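Local coordinates for protein transcription initiation factor IIB (Methanocaldococcus jannaschii, PDB 5O9J) that is a mini-intein of the HINT fold from transcription factor IIB, which probably excises itself from its host protein and joins the flanking segments by protein splicing, at residues E9-K14 with I52-F57; I31-E36 with V71-V76; M79-V84 with E150-E155; V98-D103 with D118-A123. All blocks are in the same frame, centred on the assembly; numbering follows the deposited sequence.

Contact 1 (E9-K14 with I52-F57); sequences EPIIIK and IEVIAF
Two backbone hydrogen bonds close the hydrogen-bonded pair of K14 and E53: K14 N gives to E53 O at 2.8 Å and E53 N gives to K14 O at 2.8 Å. The second donor lies in the plane of its carbonyl, whereas K14 N sits 27° above the carbonyl plane of E53, off its lone pairs; the local axes run at 140°. A third bond, from I55 N to I12 O, is weak at 3.3 Å. On one face, the K14 and E53 side chains run alongside, pointing the same way. Their charged ends do not touch, K14 NZ being 4.4 Å from E53 OE1; one water accepts from K14 NZ and donates to E53 OE1. The aliphatic part of K14 brings its CD to 3.8 Å from E53 OE1.

Apolar contacts flank this polar pair. I12 and I55 also lie side by side, I12 CG2 at 3.9 Å from I55 CG1; F65 of strand 63-67 touches both, as well as K14 and E53. The non-hydrogen-bonded pair I13 and V54 points to the other face. V54 CG1 takes the crowded position between N and C (chi1 71°), which puts CG2 anti to N and over I12 O at 3.6 Å. Around that face, V54 meets F172 while I52 and I11 reach helix 24-33.

These strands are the central pair of an antiparallel four-stranded sheet in the HINT fold. The chemistry implies backbone pairing strongest at the K14 end, with a solvent-mediated charge pair rather than a direct salt bridge on the face that carries K14 and E53.

Contact 2 (I31-E36 with V71-V76); sequences IIENSE and VSRHPV
This is a helix-on-sheet contact of the HINT fold: the last turn of helix 24-33 rests on strand 70-75, the middle strand of an antiparallel five-stranded sheet. It is made entirely by side chains, apolar groups plus one long salt bridge, with no hydrogen bond between the segments and the nearest CA atoms, of I32 and S72, 7.9 Å apart. V71 and R73, both pointing to the helix, do the receiving, while S72 between them points away. I31 and V71 cross obliquely, and I31 CG2 meets V71 CG2 at 3.7 Å; the crowded position of that methyl, between N and C of V71, sets it against the helix.

R73 starts from an equally crowded CG (chi1 68°) and then runs extended as far as NE, so that its chain passes obliquely across I32. I32 CD1 touches CG, CD and NE, and I32 CG2 lies over one face of the guanidinium, toward its rim. The charge is held chiefly by salt bridges with D29, through NH1, and E45, through NE. E33 adds a long salt bridge from the edge, its carboxylate turned 58° from the guanidinium plane and E33 OE2 3.8 Å from R73 NH1.

Contact 3 (M79-V84 with E150-E155); sequences MFEIVV and EINKVE
M79-V84 and E150-E155 form an antiparallel ladder in a four-stranded sheet of the HINT fold, with hydrogen-bonded pairs M79-V154, E81-N152 and V83-E150. Six backbone bonds join them; the straightest, V154 N to M79 O, is 2.9 Å long with 177° at the hydrogen.

On the face of E81 and N152 the side chains build a polar chain. E81 has CG anti to N (chi1 -177°) and extends beyond it, running alongside N152, whose CG lies instead beside its own N (chi1 -56°). N152 ND2 gives to E81 OE1 at 3.1 Å, nearly along the C-O axis, although the carboxylate and amide planes are steeply turned against each other. It also gives to E150 OE1 at 3.0 Å, on the anti lone pair. Both acceptors lie close to the amide plane, so the two bonds should fix the rotation of that amide, and one NH2 group bridges two carboxylates that would otherwise probably repel. V83 packs beside E150, CB to CB 4.1 Å. At the end of this face, V154 places CG2 in the crowded position between N and C, bringing it to 3.4 Å from M79 O.

The other face carries F80, I82, I151 and K153. I82 reaches across to L120 of strand 119-123, packing into the protein. F80 and K153 run side by side, F80 with CG beside its N and the lysine extended beyond CG. I151 CG2 approaches the ring edge in plane at 4.0 Å from F80 CD2, while K153 CE stands 3.5 Å from F80 CE2.

Contact 4 (V98-D103 with D118-A123); sequences VFTIRD and DILVLA
V98 opens the contact with its CG2, held in the crowded position between N and C, set 3.8 Å from L120 CD2 where the two side chains cross obliquely. F99 accepts V121 N on its carbonyl oxygen, the donor well above the carbonyl plane, and its CB packs on V121 CB at 4.1 Å; farther out its ring meets that of H182. T100, bridged to L120, turns OG1 back to V98 O, a bond of 2.9 Å inside its own strand. Its CG2 lies 3.3 Å from I119 O and also touches the carboxyl carbon of D118. I101 N gives to I119 O nearly along the C=O axis, and the I101 and I119 side chains lie alongside each other. One water receives I119 N and donates to both I101 O and D118 OD1, spanning the splayed end of the pair.

R102 bends at chi2 (-69°) and swings its guanidinium to D118, gripping it side-on. R102 NE reaches D118 OD1 at 3.0 Å, and R102 NH1 reaches the syn lone pair of D118 OD2 at 2.5 Å, very short, with the two planes 26° apart. NH1 also binds E113 O, and OD2 accepts K115 N.

With a single bridge and a 138° axis angle, strands 96-102 and 119-123, from different sheets of the HINT fold, diverge quickly. The bidentate pair joins their separating ends, and the buried D118 probably stays ionised.

In the fold
From the N terminus, 9-14 pairs with 52-57 in contact 1, closing a loop that includes helix 24-33. Contact 2 starts inside that loop, at 31-36, and ends beyond it at 71-76, so the two cross; they touch where I52 CD1 meets I31 CD1, joining the four-stranded sheet of contact 1 to the helix and the five-stranded sheet. Strand 79-84 follows directly and opens contact 3, which closes only at 150-155. Contact 4 is nested within this long loop; L120 packs on I82 and V84 within the sheet of contact 3, while the pairing of 119-123 with 98-102 ties it to the mixed sheet holding 96-102. Contacts 1 and 4 lie on opposite sides of the chain centre.

Contact 1 (E9-K14 with I52-F57)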
loop_
_atom_site.group_PDB
_atom_site.type_symbol
_atom_site.label_atom_id
_atom_site.label_comp_id
_atom_site.label_asym_id
_atom_site.label_seq_id
_atom_site.Cartn_x
_atom_site.Cartn_y
_atom_site.Cartn_z
ATOM N N GLU A 9 2.564 6.924 4.773
ATOM C CA GLU A 9 2.938 5.528 4.998
ATOM C C GLU A 9 4.443 5.311 4.887
ATOM O O GLU A 9 5.038 5.529 3.833
ATOM C CB GLU A 9 2.218 4.597 4.019
ATOM C CG GLU A 9 0.718 4.719 4.041
ATOM C CD GLU A 9 0.143 4.622 5.429
ATOM O OE1 GLU A 9 0.452 3.637 6.139
ATOM O OE2 GLU A 9 -0.625 5.539 5.811
ATOM N N PRO A 10 5.066 4.872 5.985
ATOM C CA PRO A 10 6.501 4.590 5.982
ATOM C C PRO A 10 6.857 3.417 5.091
ATOM O O PRO A 10 6.126 2.425 5.051
ATOM C CB PRO A 10 6.800 4.274 7.451
ATOM C CG PRO A 10 5.506 3.904 8.025
ATOM C CD PRO A 10 4.477 4.698 7.320
ATOM N N ILE A 11 7.962 3.553 4.365
ATOM C CA ILE A 11 8.536 2.459 3.603
ATOM C C ILE A 11 9.984 2.299 3.986
ATOM O O ILE A 11 10.642 3.258 4.381
ATOM C CB ILE A 11 8.488 2.675 2.076
ATOM C CG1 ILE A 11 8.930 4.093 1.724
ATOM C CG2 ILE A 11 7.120 2.410 1.536
ATOM C CD1 ILE A 11 8.820 4.397 0.247
ATOM N N ILE A 12 10.479 1.082 3.824
ATOM C CA ILE A 12 11.853 0.763 4.135
ATOM C C ILE A 12 12.578 0.682 2.815
ATOM O O ILE A 12 12.221 -0.125 1.963
ATOM C CB ILE A 12 11.961 -0.575 4.932
ATOM C CG1 ILE A 12 11.254 -0.444 6.284
ATOM C CG2 ILE A 12 13.408 -0.963 5.130
ATOM C CD1 ILE A 12 10.828 -1.777 6.912
ATOM N N ILE A 13 13.584 1.527 2.620
ATOM C CA ILE A 13 14.226 1.601 1.314
ATOM C C ILE A 13 15.736 1.491 1.346
ATOM O O ILE A 13 16.366 1.643 2.391
ATOM C CB ILE A 13 13.890 2.927 0.589
ATOM C CG1 ILE A 13 14.418 4.125 1.388
ATOM C CG2 ILE A 13 12.401 3.053 0.364
ATOM C CD1 ILE A 13 14.250 5.463 0.668
ATOM N N LYS A 14 16.292 1.219 0.169
ATOM C CA LYS A 14 17.701 1.456 -0.122
ATOM C C LYS A 14 17.801 2.563 -1.160
ATOM O O LYS A 14 17.264 2.423 -2.260
ATOM C CB LYS A 14 18.387 0.198 -0.652
ATOM C CG LYS A 14 19.095 -0.636 0.380
ATOM C CD LYS A 14 20.087 -1.534 -0.323
ATOM C CE LYS A 14 20.498 -2.704 0.533
ATOM N NZ LYS A 14 21.478 -3.558 -0.197
ATOM N N ILE A 52 17.066 3.015 -6.352
ATOM C CA ILE A 52 16.132 2.894 -5.246
ATOM C C ILE A 52 15.524 1.503 -5.172
ATOM O O ILE A 52 15.079 0.939 -6.177
ATOM C CB ILE A 52 15.023 3.940 -5.339
ATOM C CG1 ILE A 52 15.622 5.323 -5.061
ATOM C CG2 ILE A 52 13.902 3.622 -4.355
ATOM C CD1 ILE A 52 14.635 6.351 -4.676
ATOM N N GLU A 53 15.527 0.952 -3.963
ATOM C CA GLU A 53 14.976 -0.367 -3.715
ATOM C C GLU A 53 14.022 -0.319 -2.531
ATOM O O GLU A 53 14.247 0.423 -1.579
ATOM C CB GLU A 53 16.100 -1.378 -3.458
ATOM C CG GLU A 53 17.193 -1.380 -4.516
ATOM C CD GLU A 53 18.120 -2.579 -4.410
ATOM O OE1 GLU A 53 18.322 -3.093 -3.287
ATOM O OE2 GLU A 53 18.645 -3.017 -5.457
ATOM N N VAL A 54 12.956 -1.110 -2.594
ATOM C CA VAL A 54 12.003 -1.178 -1.494
ATOM C C VAL A 54 11.829 -2.631 -1.045
ATOM O O VAL A 54 12.109 -3.564 -1.810
ATOM C CB VAL A 54 10.647 -0.574 -1.905
ATOM C CG1 VAL A 54 9.926 -1.479 -2.901
ATOM C CG2 VAL A 54 9.777 -0.276 -0.687
ATOM N N ILE A 55 11.391 -2.829 0.194
ATOM C CA ILE A 55 11.101 -4.177 0.673
ATOM C C ILE A 55 9.850 -4.688 -0.012
ATOM O O ILE A 55 8.810 -4.046 0.018
ATOM C CB ILE A 55 10.899 -4.243 2.201
ATOM C CG1 ILE A 55 12.200 -3.912 2.921
ATOM C CG2 ILE A 55 10.408 -5.634 2.614
ATOM C CD1 ILE A 55 13.363 -4.840 2.553
ATOM N N ALA A 56 9.965 -5.842 -0.646
ATOM C CA ALA A 56 8.838 -6.435 -1.320
ATOM C C ALA A 56 8.931 -7.942 -1.232
ATOM O O ALA A 56 9.983 -8.492 -0.922
ATOM C CB ALA A 56 8.786 -5.987 -2.769
ATOM N N PHE A 57 7.816 -8.597 -1.512
ATOM C CA PHE A 57 7.735 -10.047 -1.564
ATOM C C PHE A 57 7.937 -10.529 -3.003
ATOM O O PHE A 57 7.050 -10.376 -3.840
ATOM C CB PHE A 57 6.381 -10.489 -1.035
ATOM C CG PHE A 57 6.228 -11.949 -0.957
ATOM C CD1 PHE A 57 6.712 -12.666 0.138
ATOM C CD2 PHE A 57 5.631 -12.630 -2.002
ATOM C CE1 PHE A 57 6.557 -14.032 0.175
ATOM C CE2 PHE A 57 5.491 -13.969 -1.959
ATOM C CZ PHE A 57 5.932 -14.695 -0.878
HETATM O O HOH W 1 19.884 -5.023 -2.099
#

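Contact 2 (I31-E36 with V71-V76)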
loop_
_atom_site.group_PDB
_atom_site.type_symbol
_atom_site.label_atom_id
_atom_site.label_comp_id
_atom_site.label_asym_id
_atom_site.label_seq_id
_atom_site.Cartn_x
_atom_site.Cartn_y
_atom_site.Cartn_z
ATOM N N ILE A 31 12.005 12.808 -5.335
ATOM C CA ILE A 31 12.394 12.196 -6.605
ATOM C C ILE A 31 11.854 12.945 -7.827
ATOM O O ILE A 31 12.578 13.218 -8.797
ATOM C CB ILE A 31 11.893 10.754 -6.680
ATOM C CG1 ILE A 31 12.661 9.851 -5.709
ATOM C CG2 ILE A 31 12.036 10.194 -8.073
ATOM C CD1 ILE A 31 12.166 8.432 -5.772
ATOM N N ILE A 32 10.563 13.238 -7.789
ATOM C CA ILE A 32 9.913 13.893 -8.909
ATOM C C ILE A 32 10.448 15.312 -9.066
ATOM O O ILE A 32 10.837 15.720 -10.160
ATOM C CB ILE A 32 8.395 13.909 -8.737
ATOM C CG1 ILE A 32 7.846 12.497 -8.927
ATOM C CG2 ILE A 32 7.749 14.859 -9.748
ATOM C CD1 ILE A 32 6.350 12.381 -8.654
ATOM N N GLU A 33 10.513 16.045 -7.962
ATOM C CA GLU A 33 10.959 17.430 -7.999
ATOM C C GLU A 33 12.426 17.571 -8.438
ATOM O O GLU A 33 12.855 18.655 -8.835
ATOM C CB GLU A 33 10.720 18.080 -6.631
ATOM C CG GLU A 33 9.216 18.270 -6.332
ATOM C CD GLU A 33 8.880 18.342 -4.841
ATOM O OE1 GLU A 33 9.816 18.403 -4.006
ATOM O OE2 GLU A 33 7.668 18.353 -4.510
ATOM N N ASN A 34 13.171 16.467 -8.410
ATOM C CA ASN A 34 14.571 16.447 -8.841
ATOM C C ASN A 34 14.787 15.757 -10.183
ATOM O O ASN A 34 15.917 15.643 -10.657
ATOM C CB ASN A 34 15.447 15.747 -7.795
ATOM C CG ASN A 34 15.599 16.554 -6.524
ATOM O OD1 ASN A 34 15.500 17.781 -6.536
ATOM N ND2 ASN A 34 15.837 15.865 -5.412
ATOM N N SER A 35 13.711 15.279 -10.786
ATOM C CA SER A 35 13.830 14.507 -12.012
ATOM C C SER A 35 13.725 15.375 -13.265
ATOM O O SER A 35 13.164 16.478 -13.244
ATOM C CB SER A 35 12.762 13.416 -12.057
ATOM O OG SER A 35 12.672 12.852 -13.354
ATOM N N GLU A 36 14.282 14.863 -14.354
ATOM C CA GLU A 36 14.078 15.444 -15.667
ATOM C C GLU A 36 13.449 14.372 -16.545
ATOM O O GLU A 36 13.426 14.465 -17.766
ATOM C CB GLU A 36 15.396 15.971 -16.232
ATOM C CG GLU A 36 15.935 17.146 -15.420
ATOM C CD GLU A 36 17.308 17.609 -15.856
ATOM O OE1 GLU A 36 18.008 16.838 -16.549
ATOM O OE2 GLU A 36 17.688 18.750 -15.503
ATOM N N VAL A 71 8.384 5.983 -10.051
ATOM C CA VAL A 71 7.457 6.396 -9.006
ATOM C C VAL A 71 6.438 7.336 -9.617
ATOM O O VAL A 71 6.675 7.909 -10.681
ATOM C CB VAL A 71 8.159 7.103 -7.830
ATOM C CG1 VAL A 71 9.235 6.201 -7.212
ATOM C CG2 VAL A 71 8.764 8.422 -8.289
ATOM N N SER A 72 5.306 7.497 -8.951
ATOM C CA SER A 72 4.292 8.390 -9.472
ATOM C C SER A 72 3.392 8.888 -8.357
ATOM O O SER A 72 3.402 8.354 -7.245
ATOM C CB SER A 72 3.474 7.694 -10.569
ATOM O OG SER A 72 2.568 6.747 -10.038
ATOM N N ARG A 73 2.632 9.931 -8.663
ATOM C CA ARG A 73 1.665 10.506 -7.747
ATOM C C ARG A 73 0.508 11.051 -8.568
ATOM O O ARG A 73 0.671 11.340 -9.756
ATOM C CB ARG A 73 2.294 11.617 -6.904
ATOM C CG ARG A 73 2.660 12.871 -7.721
ATOM C CD ARG A 73 3.388 13.943 -6.909
ATOM N NE ARG A 73 3.858 15.031 -7.772
ATOM C CZ ARG A 73 4.628 16.041 -7.368
ATOM N NH1 ARG A 73 5.026 16.111 -6.106
ATOM N NH2 ARG A 73 5.004 16.982 -8.230
ATOM N N HIS A 74 -0.659 11.180 -7.939
ATOM C CA HIS A 74 -1.796 11.863 -8.552
ATOM C C HIS A 74 -2.654 12.471 -7.456
ATOM O O HIS A 74 -2.630 11.996 -6.315
ATOM C CB HIS A 74 -2.612 10.914 -9.440
ATOM C CG HIS A 74 -3.137 9.698 -8.729
ATOM N ND1 HIS A 74 -4.381 9.655 -8.136
ATOM C CD2 HIS A 74 -2.584 8.477 -8.542
ATOM C CE1 HIS A 74 -4.568 8.472 -7.603
ATOM N NE2 HIS A 74 -3.504 7.724 -7.826
ATOM N N PRO A 75 -3.380 13.562 -7.780
ATOM C CA PRO A 75 -4.270 14.181 -6.797
ATOM C C PRO A 75 -5.436 13.275 -6.450
ATOM O O PRO A 75 -5.967 12.592 -7.326
ATOM C CB PRO A 75 -4.772 15.451 -7.508
ATOM C CG PRO A 75 -3.810 15.685 -8.617
ATOM C CD PRO A 75 -3.329 14.328 -9.035
ATOM N N VAL A 76 -5.840 13.285 -5.188
ATOM C CA VAL A 76 -6.995 12.514 -4.756
ATOM C C VAL A 76 -7.813 13.307 -3.754
ATOM O O VAL A 76 -7.263 14.003 -2.903
ATOM C CB VAL A 76 -6.581 11.166 -4.130
ATOM C CG1 VAL A 76 -6.227 10.176 -5.212
ATOM C CG2 VAL A 76 -5.406 11.358 -3.198
#

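Contact 3 (M79-V84 with E150-E155)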
loop_
_atom_site.group_PDB
_atom_site.type_symbol
_atom_site.label_atom_id
_atom_site.label_comp_id
_atom_site.label_asym_id
_atom_site.label_seq_id
_atom_site.Cartn_x
_atom_site.Cartn_y
_atom_site.Cartn_z
ATOM N N MET A 79 -9.973 9.616 1.013
ATOM C CA MET A 79 -9.514 8.274 1.307
ATOM C C MET A 79 -10.311 7.716 2.460
ATOM O O MET A 79 -10.799 8.468 3.307
ATOM C CB MET A 79 -8.029 8.261 1.635
ATOM C CG MET A 79 -7.133 8.517 0.438
ATOM S SD MET A 79 -5.425 8.377 0.951
ATOM C CE MET A 79 -5.593 8.995 2.625
ATOM N N PHE A 80 -10.446 6.395 2.483
ATOM C CA PHE A 80 -11.165 5.723 3.552
ATOM C C PHE A 80 -10.201 5.357 4.650
ATOM O O PHE A 80 -9.132 4.809 4.386
ATOM C CB PHE A 80 -11.871 4.473 3.037
ATOM C CG PHE A 80 -12.998 4.758 2.087
ATOM C CD1 PHE A 80 -12.745 5.168 0.786
ATOM C CD2 PHE A 80 -14.317 4.595 2.489
ATOM C CE1 PHE A 80 -13.785 5.423 -0.093
ATOM C CE2 PHE A 80 -15.360 4.849 1.620
ATOM C CZ PHE A 80 -15.092 5.266 0.323
ATOM N N GLU A 81 -10.562 5.679 5.882
ATOM C CA GLU A 81 -9.827 5.164 7.026
ATOM C C GLU A 81 -10.615 4.024 7.649
ATOM O O GLU A 81 -11.710 4.228 8.161
ATOM C CB GLU A 81 -9.563 6.263 8.050
ATOM C CG GLU A 81 -8.748 5.808 9.235
ATOM C CD GLU A 81 -8.701 6.849 10.328
ATOM O OE1 GLU A 81 -9.780 7.190 10.853
ATOM O OE2 GLU A 81 -7.595 7.328 10.660
ATOM N N ILE A 82 -10.068 2.815 7.566
ATOM C CA ILE A 82 -10.670 1.650 8.205
ATOM C C ILE A 82 -10.078 1.459 9.587
ATOM O O ILE A 82 -8.864 1.375 9.728
ATOM C CB ILE A 82 -10.437 0.357 7.401
ATOM C CG1 ILE A 82 -10.913 0.516 5.962
ATOM C CG2 ILE A 82 -11.158 -0.812 8.057
ATOM C CD1 ILE A 82 -10.552 -0.671 5.088
ATOM N N VAL A 83 -10.927 1.395 10.609
ATOM C CA VAL A 83 -10.443 1.172 11.964
ATOM C C VAL A 83 -11.023 -0.124 12.511
ATOM O O VAL A 83 -12.240 -0.303 12.516
ATOM C CB VAL A 83 -10.802 2.345 12.893
ATOM C CG1 VAL A 83 -10.118 2.176 14.234
ATOM C CG2 VAL A 83 -10.392 3.662 12.254
ATOM N N VAL A 84 -10.151 -1.030 12.955
ATOM C CA VAL A 84 -10.583 -2.337 13.452
ATOM C C VAL A 84 -10.261 -2.490 14.932
ATOM O O VAL A 84 -9.618 -1.615 15.512
ATOM C CB VAL A 84 -9.927 -3.498 12.665
ATOM C CG1 VAL A 84 -10.320 -3.443 11.189
ATOM C CG2 VAL A 84 -8.411 -3.471 12.817
ATOM N N GLU A 150 -14.742 1.547 12.892
ATOM C CA GLU A 150 -15.139 2.749 12.163
ATOM C C GLU A 150 -14.758 2.655 10.699
ATOM O O GLU A 150 -13.829 1.931 10.331
ATOM C CB GLU A 150 -14.500 4.002 12.774
ATOM C CG GLU A 150 -14.902 4.288 14.208
ATOM C CD GLU A 150 -14.021 5.340 14.864
ATOM O OE1 GLU A 150 -13.368 6.117 14.133
ATOM O OE2 GLU A 150 -13.974 5.384 16.112
ATOM N N ILE A 151 -15.499 3.385 9.876
ATOM C CA ILE A 151 -15.115 3.683 8.502
ATOM C C ILE A 151 -15.279 5.184 8.279
ATOM O O ILE A 151 -16.400 5.683 8.151
ATOM C CB ILE A 151 -15.960 2.932 7.464
ATOM C CG1 ILE A 151 -15.848 1.419 7.645
ATOM C CG2 ILE A 151 -15.511 3.306 6.068
ATOM C CD1 ILE A 151 -16.705 0.624 6.666
ATOM N N ASN A 152 -14.166 5.904 8.251
ATOM C CA ASN A 152 -14.214 7.350 8.130
ATOM C C ASN A 152 -13.738 7.790 6.767
ATOM O O ASN A 152 -12.855 7.170 6.191
ATOM C CB ASN A 152 -13.360 8.001 9.219
ATOM C CG ASN A 152 -13.775 7.574 10.608
ATOM O OD1 ASN A 152 -14.961 7.489 10.906
ATOM N ND2 ASN A 152 -12.797 7.292 11.463
ATOM N N LYS A 153 -14.323 8.854 6.238
ATOM C CA LYS A 153 -13.766 9.454 5.039
ATOM C C LYS A 153 -12.904 10.630 5.461
ATOM O O LYS A 153 -13.348 11.505 6.205
ATOM C CB LYS A 153 -14.864 9.870 4.067
ATOM C CG LYS A 153 -15.600 8.676 3.477
ATOM C CD LYS A 153 -16.537 9.087 2.355
ATOM C CE LYS A 153 -17.209 7.874 1.723
ATOM N NZ LYS A 153 -17.948 8.222 0.475
ATOM N N VAL A 154 -11.650 10.613 5.020
ATOM C CA VAL A 154 -10.687 11.623 5.424
ATOM C C VAL A 154 -9.983 12.222 4.211
ATOM O O VAL A 154 -10.129 11.745 3.077
ATOM C CB VAL A 154 -9.620 11.057 6.379
ATOM C CG1 VAL A 154 -10.250 10.566 7.670
ATOM C CG2 VAL A 154 -8.838 9.945 5.697
ATOM N N GLU A 155 -9.220 13.278 4.464
ATOM C CA GLU A 155 -8.424 13.914 3.425
ATOM C C GLU A 155 -7.046 13.301 3.406
ATOM O O GLU A 155 -6.492 12.996 4.469
ATOM C CB GLU A 155 -8.315 15.426 3.645
ATOM C CG GLU A 155 -8.234 15.867 5.125
ATOM C CD GLU A 155 -9.550 15.794 5.896
ATOM O OE1 GLU A 155 -10.566 16.273 5.363
ATOM O OE2 GLU A 155 -9.499 15.278 7.028
#

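Contact 4 (V98-D103 with D118-A123)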
loop_
_atom_site.group_PDB
_atom_site.type_symbol
_atom_site.label_atom_id
_atom_site.label_comp_id
_atom_site.label_asym_id
_atom_site.label_seq_id
_atom_site.Cartn_x
_atom_site.Cartn_y
_atom_site.Cartn_z
ATOM N N VAL A 98 -10.062 -5.647 0.271
ATOM C CA VAL A 98 -9.476 -6.332 1.415
ATOM C C VAL A 98 -10.223 -7.624 1.718
ATOM O O VAL A 98 -11.441 -7.704 1.545
ATOM C CB VAL A 98 -9.482 -5.438 2.672
ATOM C CG1 VAL A 98 -8.498 -4.297 2.517
ATOM C CG2 VAL A 98 -10.874 -4.901 2.929
ATOM N N PHE A 99 -9.488 -8.637 2.165
ATOM C CA PHE A 99 -10.102 -9.914 2.504
ATOM C C PHE A 99 -11.109 -9.745 3.617
ATOM O O PHE A 99 -10.780 -9.266 4.699
ATOM C CB PHE A 99 -9.042 -10.939 2.900
ATOM C CG PHE A 99 -8.403 -11.611 1.730
ATOM C CD1 PHE A 99 -8.850 -11.351 0.450
ATOM C CD2 PHE A 99 -7.379 -12.518 1.905
ATOM C CE1 PHE A 99 -8.278 -11.967 -0.637
ATOM C CE2 PHE A 99 -6.810 -13.150 0.819
ATOM C CZ PHE A 99 -7.254 -12.867 -0.452
ATOM N N THR A 100 -12.345 -10.130 3.326
ATOM C CA THR A 100 -13.451 -9.993 4.264
ATOM C C THR A 100 -14.194 -11.321 4.350
ATOM O O THR A 100 -14.207 -12.093 3.393
ATOM C CB THR A 100 -14.446 -8.887 3.828
ATOM O OG1 THR A 100 -13.728 -7.765 3.300
ATOM C CG2 THR A 100 -15.298 -8.424 4.997
ATOM N N ILE A 101 -14.818 -11.592 5.487
ATOM C CA ILE A 101 -15.719 -12.731 5.551
ATOM C C ILE A 101 -17.088 -12.308 5.050
ATOM O O ILE A 101 -17.744 -11.451 5.628
ATOM C CB ILE A 101 -15.831 -13.311 6.964
ATOM C CG1 ILE A 101 -14.484 -13.913 7.370
ATOM C CG2 ILE A 101 -16.918 -14.374 7.002
ATOM C CD1 ILE A 101 -14.520 -14.739 8.634
ATOM N N ARG A 102 -17.504 -12.894 3.943
ATOM C CA ARG A 102 -18.806 -12.583 3.374
ATOM C C ARG A 102 -19.432 -13.888 2.951
ATOM O O ARG A 102 -18.806 -14.670 2.236
ATOM C CB ARG A 102 -18.683 -11.621 2.185
ATOM C CG ARG A 102 -18.346 -10.199 2.574
ATOM C CD ARG A 102 -19.512 -9.544 3.294
ATOM N NE ARG A 102 -19.226 -8.157 3.657
ATOM C CZ ARG A 102 -19.343 -7.126 2.823
ATOM N NH1 ARG A 102 -19.062 -5.899 3.243
ATOM N NH2 ARG A 102 -19.733 -7.318 1.567
ATOM N N ASP A 103 -20.655 -14.129 3.407
ATOM C CA ASP A 103 -21.331 -15.393 3.149
ATOM C C ASP A 103 -20.409 -16.577 3.446
ATOM O O ASP A 103 -20.137 -17.386 2.531
ATOM C CB ASP A 103 -21.802 -15.482 1.712
ATOM C CG ASP A 103 -22.780 -14.362 1.336
ATOM O OD1 ASP A 103 -23.702 -14.045 2.122
ATOM O OD2 ASP A 103 -22.604 -13.790 0.233
ATOM N N ASP A 118 -18.122 -5.707 9.821
ATOM C CA ASP A 118 -17.480 -6.643 8.897
ATOM C C ASP A 118 -16.246 -7.245 9.540
ATOM O O ASP A 118 -15.564 -6.585 10.324
ATOM C CB ASP A 118 -17.091 -5.957 7.586
ATOM C CG ASP A 118 -18.042 -6.277 6.451
ATOM O OD1 ASP A 118 -18.675 -7.351 6.492
ATOM O OD2 ASP A 118 -18.150 -5.457 5.511
ATOM N N ILE A 119 -15.969 -8.502 9.214
ATOM C CA ILE A 119 -14.785 -9.179 9.724
ATOM C C ILE A 119 -13.684 -9.201 8.671
ATOM O O ILE A 119 -13.827 -9.829 7.626
ATOM C CB ILE A 119 -15.091 -10.625 10.159
ATOM C CG1 ILE A 119 -16.135 -10.635 11.279
ATOM C CG2 ILE A 119 -13.810 -11.331 10.608
ATOM C CD1 ILE A 119 -16.416 -12.020 11.835
ATOM N N LEU A 120 -12.595 -8.496 8.953
ATOM C CA LEU A 120 -11.445 -8.479 8.065
ATOM C C LEU A 120 -10.447 -9.551 8.457
ATOM O O LEU A 120 -10.319 -9.904 9.628
ATOM C CB LEU A 120 -10.764 -7.112 8.079
ATOM C CG LEU A 120 -11.591 -5.956 7.521
ATOM C CD1 LEU A 120 -10.729 -4.704 7.356
ATOM C CD2 LEU A 120 -12.224 -6.359 6.201
ATOM N N VAL A 121 -9.748 -10.078 7.463
ATOM C CA VAL A 121 -8.677 -11.019 7.722
ATOM C C VAL A 121 -7.351 -10.299 7.546
ATOM O O VAL A 121 -6.995 -9.907 6.444
ATOM C CB VAL A 121 -8.748 -12.237 6.790
ATOM C CG1 VAL A 121 -7.699 -13.279 7.198
ATOM C CG2 VAL A 121 -10.146 -12.841 6.823
ATOM N N LEU A 122 -6.629 -10.106 8.641
ATOM C CA LEU A 122 -5.344 -9.435 8.568
ATOM C C LEU A 122 -4.231 -10.444 8.711
ATOM O O LEU A 122 -4.384 -11.450 9.398
ATOM C CB LEU A 122 -5.221 -8.359 9.648
ATOM C CG LEU A 122 -5.909 -7.019 9.359
ATOM C CD1 LEU A 122 -7.410 -7.126 9.506
ATOM C CD2 LEU A 122 -5.358 -5.925 10.263
ATOM N N ALA A 123 -3.108 -10.180 8.066
ATOM C CA ALA A 123 -1.931 -10.997 8.302
ATOM C C ALA A 123 -1.438 -10.706 9.712
ATOM O O ALA A 123 -1.640 -9.615 10.241
ATOM C CB ALA A 123 -0.854 -10.714 7.277
HETATM O O HOH W 2 -17.903 -9.852 7.634
#